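Local coordinates for protein aminoglycoside Nucleotidyltransferase (2")-Ia (Pseudomonas aeruginosa, PDB 5CFU) that confers resistance to kanamycin, gentamicin and tobramycin by adenylating the 2''-hydroxyl group of these antibiotics, at residues Arg27-Trp32 against Thr56-Arg61. Sequence-based numbering, arbitrary orientation.
Sequences RNLPLW and TFPGER. With BU1 (1,4-butanediol), chain I.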
ATOM      1  N   ARG A  27       1.987 -12.663 -14.977  1.00 21.93           N
ATOM      2  CA  ARG A  27       1.564 -13.850 -14.215  1.00 22.15           C
ATOM      3  C   ARG A  27       0.106 -13.840 -13.790  1.00 22.61           C
ATOM      4  O   ARG A  27      -0.313 -14.714 -13.002  1.00 22.26           O
ATOM      5  CB  ARG A  27       2.372 -14.005 -12.935  1.00 29.04           C
ATOM      6  CG  ARG A  27       3.809 -14.263 -13.113  1.00 37.45           C
ATOM      7  CD  ARG A  27       4.470 -14.145 -11.770  1.00 45.11           C
ATOM      8  NE  ARG A  27       5.919 -14.278 -11.867  1.00 54.39           N
ATOM      9  CZ  ARG A  27       6.612 -15.381 -11.596  1.00 61.70           C
ATOM     10  NH1 ARG A  27       7.932 -15.362 -11.731  1.00 64.07           N
ATOM     11  NH2 ARG A  27       6.011 -16.500 -11.189  1.00 63.20           N
ATOM     12  N   ASN A  28      -0.650 -12.867 -14.293  1.00 18.85           N
ATOM     13  CA  ASN A  28      -2.015 -12.582 -13.832  1.00 19.07           C
ATOM     14  C   ASN A  28      -2.014 -12.581 -12.310  1.00 19.36           C
ATOM     15  O   ASN A  28      -2.894 -13.162 -11.691  1.00 20.44           O
ATOM     16  CB  ASN A  28      -3.048 -13.603 -14.388  1.00 20.30           C
ATOM     17  CG  ASN A  28      -4.458 -12.980 -14.609  1.00 24.04           C
ATOM     18  OD1 ASN A  28      -4.921 -12.131 -13.829  1.00 26.44           O
ATOM     19  ND2 ASN A  28      -5.138 -13.418 -15.668  1.00 27.22           N
ATOM     20  N   LEU A  29      -1.014 -11.898 -11.734  1.00 17.08           N
ATOM     21  CA  LEU A  29      -0.881 -11.742 -10.285  1.00 17.11           C
ATOM     22  C   LEU A  29      -1.248 -10.327  -9.912  1.00 16.25           C
ATOM     23  O   LEU A  29      -0.508  -9.385 -10.233  1.00 15.28           O
ATOM     24  CB  LEU A  29       0.542 -12.046  -9.818  1.00 16.17           C
ATOM     25  CG  LEU A  29       0.869 -11.857  -8.332  1.00 16.69           C
ATOM     26  CD1 LEU A  29       0.251 -12.982  -7.471  1.00 16.80           C
ATOM     27  CD2 LEU A  29       2.371 -11.786  -8.137  1.00 18.00           C
ATOM     28  N   PRO A  30      -2.399 -10.155  -9.258  1.00 15.50           N
ATOM     29  CA  PRO A  30      -2.745  -8.799  -8.851  1.00 16.02           C
ATOM     30  C   PRO A  30      -1.838  -8.311  -7.721  1.00 13.60           C
ATOM     31  O   PRO A  30      -1.521  -9.068  -6.827  1.00 14.45           O
ATOM     32  CB  PRO A  30      -4.194  -8.937  -8.385  1.00 18.16           C
ATOM     33  CG  PRO A  30      -4.287 -10.340  -7.870  1.00 18.58           C
ATOM     34  CD  PRO A  30      -3.371 -11.148  -8.764  1.00 16.13           C
ATOM     35  N   LEU A  31      -1.403  -7.058  -7.790  1.00 12.03           N
ATOM     36  CA  LEU A  31      -0.643  -6.433  -6.713  1.00 12.01           C
ATOM     37  C   LEU A  31      -1.178  -5.032  -6.534  1.00 12.18           C
ATOM     38  O   LEU A  31      -1.428  -4.341  -7.523  1.00 12.60           O
ATOM     39  CB  LEU A  31       0.846  -6.372  -7.010  1.00 14.65           C
ATOM     40  CG  LEU A  31       1.604  -7.694  -7.166  1.00 15.03           C
ATOM     41  CD1 LEU A  31       3.026  -7.397  -7.654  1.00 12.77           C
ATOM     42  CD2 LEU A  31       1.621  -8.479  -5.861  1.00 17.54           C
ATOM     43  N   TRP A  32      -1.333  -4.622  -5.278  1.00 12.63           N
ATOM     44  CA  TRP A  32      -1.821  -3.282  -4.946  1.00 11.20           C
ATOM     45  C   TRP A  32      -0.708  -2.436  -4.385  1.00 10.79           C
ATOM     46  O   TRP A  32      -0.065  -2.801  -3.399  1.00 11.25           O
ATOM     47  CB  TRP A  32      -2.975  -3.347  -3.933  1.00 11.37           C
ATOM     48  CG  TRP A  32      -4.201  -3.983  -4.524  1.00 12.26           C
ATOM     49  CD1 TRP A  32      -5.280  -3.338  -5.066  1.00 11.01           C
ATOM     50  CD2 TRP A  32      -4.453  -5.382  -4.664  1.00 12.84           C
ATOM     51  NE1 TRP A  32      -6.183  -4.257  -5.551  1.00 12.72           N
ATOM     52  CE2 TRP A  32      -5.701  -5.517  -5.313  1.00 12.39           C
ATOM     53  CE3 TRP A  32      -3.753  -6.536  -4.298  1.00 11.96           C
ATOM     54  CZ2 TRP A  32      -6.258  -6.746  -5.595  1.00 13.88           C
ATOM     55  CZ3 TRP A  32      -4.310  -7.752  -4.579  1.00 14.31           C
ATOM     56  CH2 TRP A  32      -5.547  -7.852  -5.230  1.00 14.44           C
ATOM     57  N   THR A  56       0.701  -4.726  -1.535  1.00 10.43           N
ATOM     58  CA  THR A  56      -0.164  -5.770  -1.006  1.00 11.67           C
ATOM     59  C   THR A  56      -0.256  -6.881  -2.042  1.00 13.91           C
ATOM     60  O   THR A  56      -0.408  -6.608  -3.231  1.00 13.09           O
ATOM     61  CB  THR A  56      -1.570  -5.254  -0.693  1.00 12.05           C
ATOM     62  OG1 THR A  56      -1.495  -4.153   0.202  1.00 14.14           O
ATOM     63  CG2 THR A  56      -2.408  -6.336  -0.069  1.00 13.21           C
ATOM     64  N   PHE A  57      -0.159  -8.125  -1.599  1.00 13.86           N
ATOM     65  CA  PHE A  57      -0.148  -9.254  -2.530  1.00 13.24           C
ATOM     66  C   PHE A  57      -1.116 -10.335  -2.059  1.00 14.27           C
ATOM     67  O   PHE A  57      -1.362 -10.459  -0.867  1.00 14.22           O
ATOM     68  CB  PHE A  57       1.256  -9.824  -2.645  1.00 14.15           C
ATOM     69  CG  PHE A  57       1.785 -10.383  -1.347  1.00 15.90           C
ATOM     70  CD1 PHE A  57       1.602 -11.713  -1.018  1.00 17.19           C
ATOM     71  CD2 PHE A  57       2.439  -9.570  -0.452  1.00 13.20           C
ATOM     72  CE1 PHE A  57       2.083 -12.221   0.182  1.00 15.72           C
ATOM     73  CE2 PHE A  57       2.919 -10.068   0.760  1.00 13.33           C
ATOM     74  CZ  PHE A  57       2.739 -11.399   1.073  1.00 15.77           C
ATOM     75  N   PRO A  58      -1.651 -11.144  -2.998  1.00 14.24           N
ATOM     76  CA  PRO A  58      -2.443 -12.298  -2.536  1.00 14.57           C
ATOM     77  C   PRO A  58      -1.625 -13.217  -1.650  1.00 15.57           C
ATOM     78  O   PRO A  58      -0.591 -13.733  -2.094  1.00 15.15           O
ATOM     79  CB  PRO A  58      -2.841 -13.007  -3.845  1.00 13.82           C
ATOM     80  CG  PRO A  58      -2.716 -11.903  -4.929  1.00 14.22           C
ATOM     81  CD  PRO A  58      -1.585 -11.045  -4.467  1.00 14.85           C
ATOM     82  N   GLY A  59      -2.086 -13.451  -0.422  1.00 17.32           N
ATOM     83  CA  GLY A  59      -1.305 -14.194   0.547  1.00 18.97           C
ATOM     84  C   GLY A  59      -0.941 -15.604   0.107  1.00 20.89           C
ATOM     85  O   GLY A  59       0.151 -16.094   0.408  1.00 18.90           O
ATOM     86  N   GLU A  60      -1.845 -16.241  -0.628  1.00 19.02           N
ATOM     87  CA  GLU A  60      -1.637 -17.607  -1.062  1.00 20.67           C
ATOM     88  C   GLU A  60      -0.743 -17.724  -2.297  1.00 20.26           C
ATOM     89  O   GLU A  60      -0.455 -18.847  -2.750  1.00 22.24           O
ATOM     90  CB  GLU A  60      -3.008 -18.275  -1.297  1.00 21.66           C
ATOM     91  CG  GLU A  60      -3.653 -18.041  -2.651  1.00 22.95           C
ATOM     92  CD  GLU A  60      -4.273 -16.665  -2.850  1.00 20.11           C
ATOM     93  OE1 GLU A  60      -4.179 -15.789  -1.959  1.00 19.16           O
ATOM     94  OE2 GLU A  60      -4.878 -16.459  -3.926  1.00 19.59           O
ATOM     95  N   ARG A  61      -0.296 -16.590  -2.846  1.00 17.84           N
ATOM     96  CA  ARG A  61       0.586 -16.578  -4.011  1.00 18.63           C
ATOM     97  C   ARG A  61       1.903 -15.874  -3.690  1.00 21.69           C
ATOM     98  O   ARG A  61       2.563 -15.335  -4.581  1.00 21.66           O
ATOM     99  CB  ARG A  61      -0.119 -15.901  -5.194  1.00 17.57           C
ATOM    100  CG  ARG A  61      -1.449 -16.572  -5.529  1.00 21.85           C
ATOM    101  CD  ARG A  61      -2.172 -15.928  -6.732  1.00 19.24           C
ATOM    102  NE  ARG A  61      -1.420 -16.016  -7.980  1.00 17.67           N
ATOM    103  CZ  ARG A  61      -1.798 -15.444  -9.126  1.00 17.82           C
ATOM    104  NH1 ARG A  61      -2.933 -14.752  -9.205  1.00 17.45           N
ATOM    105  NH2 ARG A  61      -1.034 -15.543 -10.204  1.00 17.66           N
TER
HETATM  106  C1  BU1 I 208      -9.596 -10.385  -8.591  1.00 41.10           C
HETATM  107  C2  BU1 I 208      -8.823  -9.334  -7.812  1.00 39.91           C
HETATM  108  C3  BU1 I 208      -9.742  -8.584  -6.864  1.00 39.56           C
HETATM  109  C4  BU1 I 208      -9.129  -8.658  -5.490  1.00 31.40           C
HETATM  110  O5  BU1 I 208     -10.891  -9.907  -8.960  1.00 38.91           O
HETATM  111  O6  BU1 I 208      -9.718  -7.716  -4.651  1.00 21.36           O
HETATM  112  O   HOH W   1      -0.188  -1.986  -0.711  1.00 20.22           O
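W32 and T56 form an antiparallel hydrogen-bonded pair that joins edge strand 32-34 to strand 53-58 in the mixed sheet of the nucleotidyltransferase domain. Two nearly straight bonds define it: W32 N to T56 O (3.0 Å, 171° at the hydrogen) and T56 N to W32 O (2.8 Å), each donor lying in the plane of its acceptor carbonyl. T56 O also meets the edge of the W32 indole, while W32 NE1 is held elsewhere by P116 O. A water bridges W32 O and T56 OG1; the T56 side chain lies about 7 Å from that of the manganese ligand D54.

Next to this pair the packing is apolar and buried. L31 CD2 lies 3.5 Å from F57 CB, and P30 CG lies 3.7 Å from P58 CG. The next such pair would be P30 with P58, whose nitrogens both lack a hydrogen, consistent with the ladder stopping at W32-T56.

Toward the surface, where R27 and N28 are more open, the contact rests on R61. At the N-cap of helix 62-71, it turns at chi3 (62°) and brings its guanidinium edge-on to R27 O and N28 O in the Schellman turn ending helix 12-26. The NH2 bonds to both are weak; the firmer one runs from NH1 to N28 O (3.0 Å, 154° at the hydrogen). E64 pairs with NE, and L29 CD1 sits 3.5 Å above the guanidinium plane, offset toward its rim.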